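Local coordinates for protein NS6 protease (Murine norovirus 1, PDB 4ASH) that probably cleaves the viral polyprotein as a cysteine protease of trypsin-like fold, at residues P144-K149 against W153-V158; V33-G38 against L58-T63. The protein carries 1 engineered substitution. One frame throughout, in Å; residues are numbered along the deposited sequence.

Contact 1 of 2, residues P144-K149 against W153-V158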
ATOM      1  N   PRO A 144       2.374   2.354   2.629  1.00 13.80           N
ATOM      2  CA  PRO A 144       2.800   0.991   2.283  1.00 14.15           C
ATOM      3  C   PRO A 144       2.977   0.046   3.474  1.00 14.19           C
ATOM      4  O   PRO A 144       3.318   0.461   4.576  1.00 16.06           O
ATOM      5  CB  PRO A 144       4.158   1.235   1.613  1.00 13.54           C
ATOM      6  CG  PRO A 144       4.703   2.408   2.403  1.00 14.78           C
ATOM      7  CD  PRO A 144       3.498   3.310   2.587  1.00 16.21           C
ATOM      8  N   TYR A 145       2.776  -1.243   3.213  1.00 14.49           N
ATOM      9  CA  TYR A 145       3.144  -2.295   4.141  1.00 16.12           C
ATOM     10  C   TYR A 145       4.426  -2.904   3.620  1.00 16.25           C
ATOM     11  O   TYR A 145       4.476  -3.313   2.460  1.00 15.28           O
ATOM     12  CB  TYR A 145       2.080  -3.392   4.133  1.00 15.25           C
ATOM     13  CG  TYR A 145       0.816  -3.081   4.907  1.00 15.64           C
ATOM     14  CD1 TYR A 145       0.087  -1.920   4.662  1.00 17.17           C
ATOM     15  CD2 TYR A 145       0.344  -3.961   5.870  1.00 16.00           C
ATOM     16  CE1 TYR A 145      -1.081  -1.637   5.364  1.00 15.40           C
ATOM     17  CE2 TYR A 145      -0.823  -3.691   6.583  1.00 17.96           C
ATOM     18  CZ  TYR A 145      -1.531  -2.531   6.323  1.00 15.39           C
ATOM     19  OH  TYR A 145      -2.691  -2.252   7.024  1.00 17.03           O
ATOM     20  N   VAL A 146       5.453  -2.972   4.459  1.00 14.90           N
ATOM     21  CA  VAL A 146       6.746  -3.497   4.031  1.00 19.56           C
ATOM     22  C   VAL A 146       7.260  -4.528   5.028  1.00 18.46           C
ATOM     23  O   VAL A 146       6.819  -4.580   6.168  1.00 19.90           O
ATOM     24  CB  VAL A 146       7.806  -2.369   3.874  1.00 23.32           C
ATOM     25  CG1 VAL A 146       7.341  -1.325   2.863  1.00 18.15           C
ATOM     26  CG2 VAL A 146       8.103  -1.707   5.218  1.00 21.10           C
ATOM     27  N   TYR A 147       8.193  -5.364   4.598  1.00 19.37           N
ATOM     28  CA  TYR A 147       8.882  -6.230   5.549  1.00 21.82           C
ATOM     29  C   TYR A 147      10.271  -6.562   5.039  1.00 26.51           C
ATOM     30  O   TYR A 147      10.562  -6.390   3.853  1.00 26.28           O
ATOM     31  CB  TYR A 147       8.084  -7.503   5.864  1.00 23.03           C
ATOM     32  CG  TYR A 147       8.118  -8.580   4.803  1.00 28.30           C
ATOM     33  CD1 TYR A 147       7.394  -8.451   3.625  1.00 27.38           C
ATOM     34  CD2 TYR A 147       8.867  -9.737   4.987  1.00 33.17           C
ATOM     35  CE1 TYR A 147       7.412  -9.448   2.658  1.00 26.97           C
ATOM     36  CE2 TYR A 147       8.891 -10.739   4.026  1.00 30.98           C
ATOM     37  CZ  TYR A 147       8.166 -10.582   2.861  1.00 29.89           C
ATOM     38  OH  TYR A 147       8.188 -11.577   1.902  1.00 37.19           O
ATOM     39  N   LYS A 148      11.140  -6.994   5.945  1.00 30.24           N
ATOM     40  CA  LYS A 148      12.474  -7.405   5.540  1.00 37.18           C
ATOM     41  C   LYS A 148      12.452  -8.882   5.180  1.00 40.95           C
ATOM     42  O   LYS A 148      12.301  -9.746   6.047  1.00 37.16           O
ATOM     43  CB  LYS A 148      13.499  -7.126   6.641  1.00 45.04           C
ATOM     44  CG  LYS A 148      14.937  -7.347   6.191  1.00 51.51           C
ATOM     45  CD  LYS A 148      15.919  -7.185   7.335  1.00 58.72           C
ATOM     46  CE  LYS A 148      15.901  -5.769   7.883  1.00 64.40           C
ATOM     47  NZ  LYS A 148      16.884  -5.586   8.990  1.00 70.83           N
ATOM     48  N   LYS A 149      12.568  -9.165   3.887  1.00 45.42           N
ATOM     49  CA  LYS A 149      12.572 -10.537   3.407  1.00 53.93           C
ATOM     50  C   LYS A 149      14.015 -10.974   3.269  1.00 61.89           C
ATOM     51  O   LYS A 149      14.771 -10.411   2.470  1.00 61.16           O
ATOM     52  CB  LYS A 149      11.859 -10.653   2.061  1.00 55.00           C
ATOM     53  CG  LYS A 149      11.559 -12.092   1.653  1.00 53.81           C
ATOM     54  CD  LYS A 149      10.852 -12.152   0.303  1.00 48.65           C
ATOM     55  CE  LYS A 149      10.461 -13.578  -0.052  1.00 49.70           C
ATOM     56  NZ  LYS A 149       9.890 -13.688  -1.422  1.00 46.66           N
ATOM     57  N   TRP A 153      14.358  -5.220   1.993  1.00 41.59           N
ATOM     58  CA  TRP A 153      13.006  -4.721   2.252  1.00 36.66           C
ATOM     59  C   TRP A 153      12.113  -4.766   1.014  1.00 31.32           C
ATOM     60  O   TRP A 153      12.500  -4.314  -0.064  1.00 33.91           O
ATOM     61  CB  TRP A 153      13.057  -3.309   2.837  1.00 41.75           C
ATOM     62  CG  TRP A 153      13.605  -3.286   4.226  1.00 50.56           C
ATOM     63  CD1 TRP A 153      14.919  -3.217   4.588  1.00 57.41           C
ATOM     64  CD2 TRP A 153      12.853  -3.348   5.446  1.00 48.67           C
ATOM     65  NE1 TRP A 153      15.032  -3.226   5.959  1.00 57.77           N
ATOM     66  CE2 TRP A 153      13.781  -3.305   6.508  1.00 53.70           C
ATOM     67  CE3 TRP A 153      11.490  -3.432   5.742  1.00 41.62           C
ATOM     68  CZ2 TRP A 153      13.384  -3.345   7.844  1.00 50.57           C
ATOM     69  CZ3 TRP A 153      11.099  -3.471   7.070  1.00 38.69           C
ATOM     70  CH2 TRP A 153      12.043  -3.428   8.105  1.00 45.71           C
ATOM     71  N   VAL A 154      10.920  -5.333   1.171  1.00 22.96           N
ATOM     72  CA  VAL A 154      10.003  -5.494   0.052  1.00 23.11           C
ATOM     73  C   VAL A 154       8.662  -4.901   0.445  1.00 22.46           C
ATOM     74  O   VAL A 154       8.349  -4.802   1.629  1.00 24.66           O
ATOM     75  CB  VAL A 154       9.840  -6.973  -0.363  1.00 29.54           C
ATOM     76  CG1 VAL A 154      11.200  -7.623  -0.527  1.00 26.21           C
ATOM     77  CG2 VAL A 154       9.038  -7.714   0.651  1.00 27.88           C
ATOM     78  N   VAL A 155       7.902  -4.435  -0.538  1.00 21.58           N
ATOM     79  CA  VAL A 155       6.595  -3.855  -0.245  1.00 18.90           C
ATOM     80  C   VAL A 155       5.523  -4.857  -0.663  1.00 20.36           C
ATOM     81  O   VAL A 155       5.650  -5.528  -1.693  1.00 21.70           O
ATOM     82  CB  VAL A 155       6.415  -2.433  -0.856  1.00 25.07           C
ATOM     83  CG1 VAL A 155       6.686  -2.406  -2.349  1.00 24.15           C
ATOM     84  CG2 VAL A 155       5.041  -1.871  -0.549  1.00 21.67           C
ATOM     85  N   ILE A 156       4.492  -4.998   0.165  1.00 17.51           N
ATOM     86  CA  ILE A 156       3.499  -6.045  -0.072  1.00 16.49           C
ATOM     87  C   ILE A 156       2.089  -5.559  -0.370  1.00 16.02           C
ATOM     88  O   ILE A 156       1.221  -6.346  -0.776  1.00 15.51           O
ATOM     89  CB  ILE A 156       3.452  -7.051   1.088  1.00 19.85           C
ATOM     90  CG1 ILE A 156       2.945  -6.379   2.367  1.00 18.88           C
ATOM     91  CG2 ILE A 156       4.816  -7.688   1.282  1.00 22.64           C
ATOM     92  CD1 ILE A 156       2.648  -7.379   3.488  1.00 21.07           C
ATOM     93  N   GLY A 157       1.848  -4.271  -0.178  1.00 15.61           N
ATOM     94  CA  GLY A 157       0.518  -3.737  -0.383  1.00 15.87           C
ATOM     95  C   GLY A 157       0.402  -2.344   0.199  1.00 15.30           C
ATOM     96  O   GLY A 157       1.385  -1.792   0.701  1.00 15.07           O
ATOM     97  N   VAL A 158      -0.801  -1.781   0.137  1.00 15.48           N
ATOM     98  CA  VAL A 158      -1.049  -0.459   0.689  1.00 14.74           C
ATOM     99  C   VAL A 158      -2.213  -0.471   1.675  1.00 14.25           C
ATOM    100  O   VAL A 158      -3.172  -1.234   1.530  1.00 17.23           O
ATOM    101  CB  VAL A 158      -1.314   0.593  -0.418  1.00 15.14           C
ATOM    102  CG1 VAL A 158      -0.082   0.757  -1.328  1.00 16.14           C
ATOM    103  CG2 VAL A 158      -2.531   0.255  -1.245  1.00 16.73           C
TER
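Trp153 lays the six-membered ring of its indole under Lys148, whose CB stands over the ring centre in a CH-pi contact, 3.9 Å from the centroid. Only CB lies over the face; the bend of the lysine chain at chi3 (-63°) brings CE down past the ring's rim, 3.3 Å from Trp153 NE1. Farther down that side of the sheet, Val146 CG2 meets Trp153 CE3 at 3.8 Å, the two side chains crossing at about a right angle. The other side belongs to the tyrosines. Tyr147 CG stands between its backbone N and carbonyl carbon (chi1 77°), which swings the ring across the partner strand; Ile156 CG2 meets CE1 at the ring edge, in plane, at 3.4 Å. The Tyr147 hydroxyl hydrogen-bonds Glu76, which also forms a salt bridge with Lys149. Tyr145 rests its CB 3.6 Å from Ile156 CG1. Backbone bonds pair Tyr147 with Val154 in both directions, but Tyr145 takes a different partner at each end: its N donates to Gly157 O (2.9 Å) and its O accepts from Ile156 N (2.8 Å). Ile156 and Gly157 thus both face Tyr145, Ile156 with psi of -11°. The arrangement is an antiparallel beta hairpin with a beta bulge; the bond from Tyr145 OH to ND1 probably orients His159, which by analogy with related viral proteases would line the S1 pocket.

Contact 2 of 2, residues V33-G38 against L58-T63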
ATOM      1  N   VAL A  33      -8.409   6.733  -2.621  1.00 17.96           N
ATOM      2  CA  VAL A  33      -7.886   8.043  -2.233  1.00 16.31           C
ATOM      3  C   VAL A  33      -7.376   8.831  -3.434  1.00 21.03           C
ATOM      4  O   VAL A  33      -7.158  10.037  -3.344  1.00 19.11           O
ATOM      5  CB  VAL A  33      -6.758   7.971  -1.164  1.00 16.91           C
ATOM      6  CG1 VAL A  33      -7.189   7.159   0.052  1.00 17.02           C
ATOM      7  CG2 VAL A  33      -5.458   7.435  -1.763  1.00 15.55           C
ATOM      8  N   ALA A  34      -7.204   8.157  -4.567  1.00 18.17           N
ATOM      9  CA  ALA A  34      -6.521   8.776  -5.693  1.00 19.99           C
ATOM     10  C   ALA A  34      -7.313   9.922  -6.311  1.00 22.68           C
ATOM     11  O   ALA A  34      -8.541   9.925  -6.280  1.00 23.73           O
ATOM     12  CB  ALA A  34      -6.199   7.735  -6.749  1.00 18.83           C
ATOM     13  N   PRO A  35      -6.597  10.897  -6.886  1.00 22.16           N
ATOM     14  CA  PRO A  35      -7.255  11.939  -7.678  1.00 29.73           C
ATOM     15  C   PRO A  35      -8.014  11.279  -8.819  1.00 28.57           C
ATOM     16  O   PRO A  35      -7.672  10.155  -9.202  1.00 27.26           O
ATOM     17  CB  PRO A  35      -6.085  12.745  -8.240  1.00 26.28           C
ATOM     18  CG  PRO A  35      -4.956  12.503  -7.302  1.00 26.37           C
ATOM     19  CD  PRO A  35      -5.138  11.078  -6.834  1.00 18.63           C
ATOM     20  N   PRO A  36      -9.024  11.967  -9.364  1.00 31.14           N
ATOM     21  CA  PRO A  36      -9.836  11.406 -10.443  1.00 32.99           C
ATOM     22  C   PRO A  36      -8.969  11.034 -11.638  1.00 33.89           C
ATOM     23  O   PRO A  36      -7.992  11.725 -11.946  1.00 30.14           O
ATOM     24  CB  PRO A  36     -10.776  12.557 -10.810  1.00 33.30           C
ATOM     25  CG  PRO A  36     -10.834  13.401  -9.579  1.00 37.97           C
ATOM     26  CD  PRO A  36      -9.460  13.324  -8.991  1.00 32.04           C
ATOM     27  N   LYS A  37      -9.319   9.935 -12.292  1.00 35.46           N
ATOM     28  CA  LYS A  37      -8.621   9.519 -13.494  1.00 38.26           C
ATOM     29  C   LYS A  37      -8.562  10.691 -14.468  1.00 40.67           C
ATOM     30  O   LYS A  37      -9.517  11.460 -14.588  1.00 41.18           O
ATOM     31  CB  LYS A  37      -9.326   8.315 -14.122  1.00 44.06           C
ATOM     32  CG  LYS A  37      -8.558   7.656 -15.247  1.00 50.69           C
ATOM     33  CD  LYS A  37      -9.035   6.227 -15.459  1.00 54.56           C
ATOM     34  CE  LYS A  37      -8.824   5.780 -16.894  1.00 60.25           C
ATOM     35  NZ  LYS A  37      -9.676   6.561 -17.840  1.00 64.79           N
ATOM     36  N   GLY A  38      -7.426  10.846 -15.137  1.00 32.42           N
ATOM     37  CA  GLY A  38      -7.244  11.956 -16.053  1.00 33.96           C
ATOM     38  C   GLY A  38      -6.719  13.230 -15.412  1.00 31.20           C
ATOM     39  O   GLY A  38      -6.749  14.289 -16.036  1.00 39.60           O
ATOM     40  N   LEU A  58      -4.065   0.582  -6.681  1.00 15.31           N
ATOM     41  CA  LEU A  58      -3.851   1.359  -7.895  1.00 17.06           C
ATOM     42  C   LEU A  58      -2.358   1.562  -8.163  1.00 16.77           C
ATOM     43  O   LEU A  58      -1.606   1.937  -7.263  1.00 17.78           O
ATOM     44  CB  LEU A  58      -4.566   2.707  -7.754  1.00 21.11           C
ATOM     45  CG  LEU A  58      -4.709   3.572  -8.997  1.00 26.91           C
ATOM     46  CD1 LEU A  58      -5.547   2.852 -10.042  1.00 31.49           C
ATOM     47  CD2 LEU A  58      -5.351   4.896  -8.611  1.00 27.02           C
ATOM     48  N   LYS A  59      -1.926   1.307  -9.398  1.00 19.08           N
ATOM     49  CA  LYS A  59      -0.523   1.453  -9.756  1.00 21.65           C
ATOM     50  C   LYS A  59      -0.369   2.362 -10.962  1.00 18.40           C
ATOM     51  O   LYS A  59      -1.039   2.178 -11.980  1.00 23.43           O
ATOM     52  CB  LYS A  59       0.105   0.081 -10.041  1.00 22.79           C
ATOM     53  CG  LYS A  59       1.559   0.131 -10.520  1.00 26.66           C
ATOM     54  CD  LYS A  59       2.214  -1.238 -10.428  1.00 34.13           C
ATOM     55  CE  LYS A  59       1.567  -2.249 -11.371  1.00 38.53           C
ATOM     56  NZ  LYS A  59       1.747  -1.877 -12.803  1.00 43.69           N
ATOM     57  N   TYR A  60       0.522   3.337 -10.835  1.00 16.89           N
ATOM     58  CA  TYR A  60       0.881   4.231 -11.927  1.00 16.87           C
ATOM     59  C   TYR A  60       2.266   3.881 -12.410  1.00 19.50           C
ATOM     60  O   TYR A  60       3.178   3.712 -11.599  1.00 17.97           O
ATOM     61  CB  TYR A  60       0.925   5.676 -11.428  1.00 19.44           C
ATOM     62  CG  TYR A  60      -0.394   6.222 -10.963  1.00 19.28           C
ATOM     63  CD1 TYR A  60      -0.872   5.931  -9.693  1.00 21.89           C
ATOM     64  CD2 TYR A  60      -1.136   7.065 -11.767  1.00 18.29           C
ATOM     65  CE1 TYR A  60      -2.082   6.448  -9.248  1.00 24.75           C
ATOM     66  CE2 TYR A  60      -2.346   7.589 -11.329  1.00 23.40           C
ATOM     67  CZ  TYR A  60      -2.810   7.274 -10.070  1.00 23.11           C
ATOM     68  OH  TYR A  60      -4.004   7.806  -9.616  1.00 23.24           O
ATOM     69  N   TYR A  61       2.423   3.765 -13.726  1.00 18.84           N
ATOM     70  CA  TYR A  61       3.736   3.556 -14.313  1.00 20.28           C
ATOM     71  C   TYR A  61       4.111   4.722 -15.228  1.00 19.85           C
ATOM     72  O   TYR A  61       3.382   5.047 -16.170  1.00 22.98           O
ATOM     73  CB  TYR A  61       3.793   2.229 -15.086  1.00 19.00           C
ATOM     74  CG  TYR A  61       5.064   2.121 -15.910  1.00 20.47           C
ATOM     75  CD1 TYR A  61       6.273   1.776 -15.315  1.00 19.29           C
ATOM     76  CD2 TYR A  61       5.065   2.431 -17.262  1.00 26.70           C
ATOM     77  CE1 TYR A  61       7.450   1.714 -16.056  1.00 22.61           C
ATOM     78  CE2 TYR A  61       6.236   2.370 -18.011  1.00 27.15           C
ATOM     79  CZ  TYR A  61       7.421   2.010 -17.404  1.00 25.44           C
ATOM     80  OH  TYR A  61       8.578   1.937 -18.149  1.00 25.86           O
ATOM     81  N   PHE A  62       5.254   5.337 -14.947  1.00 18.31           N
ATOM     82  CA  PHE A  62       5.730   6.490 -15.699  1.00 20.88           C
ATOM     83  C   PHE A  62       6.846   6.059 -16.637  1.00 22.55           C
ATOM     84  O   PHE A  62       7.851   5.509 -16.196  1.00 22.14           O
ATOM     85  CB  PHE A  62       6.234   7.577 -14.740  1.00 19.99           C
ATOM     86  CG  PHE A  62       5.164   8.136 -13.843  1.00 19.52           C
ATOM     87  CD1 PHE A  62       4.815   7.481 -12.671  1.00 20.21           C
ATOM     88  CD2 PHE A  62       4.504   9.317 -14.174  1.00 20.26           C
ATOM     89  CE1 PHE A  62       3.826   7.982 -11.835  1.00 17.70           C
ATOM     90  CE2 PHE A  62       3.515   9.819 -13.351  1.00 18.23           C
ATOM     91  CZ  PHE A  62       3.172   9.147 -12.184  1.00 19.52           C
ATOM     92  N   THR A  63       6.660   6.308 -17.929  1.00 24.69           N
ATOM     93  CA  THR A  63       7.663   5.965 -18.935  1.00 28.85           C
ATOM     94  C   THR A  63       9.033   6.551 -18.595  1.00 24.44           C
ATOM     95  O   THR A  63      10.066   5.878 -18.716  1.00 23.21           O
ATOM     96  CB  THR A  63       7.232   6.458 -20.321  1.00 35.52           C
ATOM     97  OG1 THR A  63       5.934   5.929 -20.625  1.00 42.14           O
ATOM     98  CG2 THR A  63       8.221   5.985 -21.372  1.00 37.70           C
TER
HETATM   99  O   HOH W   1      -5.385   9.409 -10.803  1.00 33.13           O
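Ala34 turns its CB toward Leu58 and Tyr60, where the loop that follows strand 26-30 folds back over strand 57-62 of the N-terminal antiparallel sheet of this trypsin-like protease. The methyl faces two neighbours on the same side: Leu58 CD2 at 3.5 Å, tight for two carbons, and Tyr60 OH at 3.6 Å. Leu58 and Tyr60 are two residues apart on the strand, so both project from the same side of the sheet toward the loop. In Leu58, CG lies anti to the backbone N (chi1 -168°), which extends the branch ending in CD2 toward the alanine. The next residue, Pro35, adds a looser touch, its CD 4.4 Å from the tyrosine hydroxyl. Phe14 of strand 11-14 packs against both Ala34 and Pro35 and also meets the Tyr60 ring, the planes at about 80°, so one phenylalanine is shared by loop and strand. Pro36 and Lys37 continue the extended, polyproline II-like course beyond the contact, with Pro36 O bonded by Thr39 OG1. The burial is small, 92 Å². A water lies between Pro35 O, to which it donates at 2.9 Å, and Tyr60 OH, sitting at the edge of the tyrosine ring and in its plane; the 2.4 Å modelled from this water to Tyr60 OH is doubtfully short.

From the N terminus, the chain first lays down strands 11-14, 17-21 and 26-30, then enters the loop of contact 2. That contact closes when strand 57-62 comes up beneath the loop, enclosing 19 residues that include strand 49-54, the outer strand of the same sheet. Contact 1 opens much later and closes at once, with two residues between strands 144-149 and 152-162 of the second, mixed sheet. The two contacts are in series, neither nested nor crossed, on opposite sides of the chain's centre with their own centres about 20 Å apart. Their nearest atoms stay about 6 Å apart; Val33 of the loop touches Ala141, shortly before the hairpin.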